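PDB 6KXD: ketosynthase from Streptomyces sp. MSC090213JE08, which catalyses chain elongation as the ketosynthase subunit of the ishigamide ketosynthase/chain length factor, condensing an acyl chain with malonyl-ACP in a highly reducing type II polyketide synthase. Local coordinates for the interface of chains A and B. Numbering follows the deposited sequence. Chains: chain A, Ketosynthase; chain B, Ketosynthase.

The interface of chains A and B. Residues chain A 167, 395-396, 398; chain B 155-156, 159, 171.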
# COMPACT_ATOMS: atom_id res chain seq x y z
N THR A 167 0.06 -0.36 1.48
CA THR A 167 0.29 -1.44 2.44
C THR A 167 1.57 -1.12 3.22
O THR A 167 2.49 -1.87 3.17
CB THR A 167 0.39 -2.80 1.74
OG1 THR A 167 1.47 -2.81 0.82
CG2 THR A 167 -0.91 -3.13 1.02
N PHE A 395 6.55 -1.08 10.53
CA PHE A 395 7.56 -2.06 10.12
C PHE A 395 8.16 -1.60 8.79
O PHE A 395 7.62 -0.68 8.14
CB PHE A 395 6.96 -3.45 10.03
CG PHE A 395 6.73 -4.13 11.35
CD1 PHE A 395 6.85 -3.44 12.55
CD2 PHE A 395 6.41 -5.48 11.38
CE1 PHE A 395 6.67 -4.10 13.76
CE2 PHE A 395 6.19 -6.13 12.60
CZ PHE A 395 6.33 -5.44 13.77
N ALA A 396 9.32 -2.18 8.49
CA ALA A 396 10.17 -1.79 7.30
C ALA A 396 10.65 -0.31 7.36
O ALA A 396 10.96 0.31 6.32
CB ALA A 396 9.39 -2.06 6.03
N ASN A 398 9.09 2.45 7.86
CA ASN A 398 8.30 3.33 7.11
C ASN A 398 7.71 4.35 8.08
O ASN A 398 6.96 3.95 8.98
CB ASN A 398 7.15 2.59 6.44
CG ASN A 398 7.55 1.80 5.20
OD1 ASN A 398 6.66 1.37 4.49
ND2 ASN A 398 8.83 1.65 4.89
N ASN B 155 5.01 -4.55 3.46
CA ASN B 155 5.94 -3.55 3.05
C ASN B 155 7.37 -4.05 3.23
O ASN B 155 8.30 -3.28 3.05
CB ASN B 155 5.70 -2.22 3.75
CG ASN B 155 5.87 -2.27 5.25
OD1 ASN B 155 5.99 -3.38 5.82
ND2 ASN B 155 5.82 -1.11 5.86
N HIS B 156 7.57 -5.31 3.59
CA HIS B 156 8.90 -5.76 3.92
C HIS B 156 9.85 -5.69 2.72
O HIS B 156 11.00 -5.29 2.91
CB HIS B 156 8.94 -7.17 4.45
CG HIS B 156 10.32 -7.52 4.86
ND1 HIS B 156 11.18 -8.23 4.05
CD2 HIS B 156 11.02 -7.18 5.97
CE1 HIS B 156 12.35 -8.36 4.69
NE2 HIS B 156 12.27 -7.75 5.85
N GLY B 159 10.97 -2.08 2.21
CA GLY B 159 11.77 -1.74 3.38
C GLY B 159 13.14 -2.40 3.33
O GLY B 159 14.16 -1.75 3.64
N ASN B 171 9.37 5.49 1.17
CA ASN B 171 9.38 4.07 1.03
C ASN B 171 7.93 3.59 1.12
O ASN B 171 7.37 3.67 2.19
CB ASN B 171 10.22 3.41 2.09
CG ASN B 171 10.55 1.98 1.73
OD1 ASN B 171 9.82 1.07 2.11
ND2 ASN B 171 11.67 1.79 1.05
O HOH W 1 6.96 0.40 1.89
O HOH W 2 13.53 0.04 5.82
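B:Asn155 reaches across to A:Thr167, A:Phe395, A:Ala396 and A:Asn398 of the other subunit. Its CB lies 3.3 Å from the backbone O of A:Thr167, and CG packs against CB of A:Ala396. OD1 runs past the same methyl, while ND2 makes weak hydrogen bonds to the backbone O of A:Phe395 (2.9 Å) and to OD1 of A:Asn398 (3.0 Å). CG stands between the backbone N and the carbonyl carbon (chi1 62°), which swings the amide towards chain A. Asparagine suits this place because its NH2 can serve two acceptors at once.

A:Asn398 comes from the opposite direction, its amide plane almost perpendicular to that of B:Asn155 (84°). Its own ND2 donates to OD1 of B:Asn171 at 3.0 Å, approaching from above that carbonyl's plane, and water 1 bridges OD1 of A:Asn398 and OD1 of B:Asn171. With an amide that both accepts and donates, A:Asn398 links two chain B residues; an alanine here would probably cost ND2 of B:Asn155 one of its two weak acceptors, leave OD1 of B:Asn171 without this donor and disturb the bridging water.

The small A:Ala396 lets its CB sit 3.6 Å from CA of B:Gly159, where the absence of a side chain permits close approach. Water 2 joins their carbonyl oxygens. In the ketosynthase/chain length factor heterodimer, 3-10 helix 395-397 and the start of strand 398-405 thus face helix 156-165 and strand 171-174.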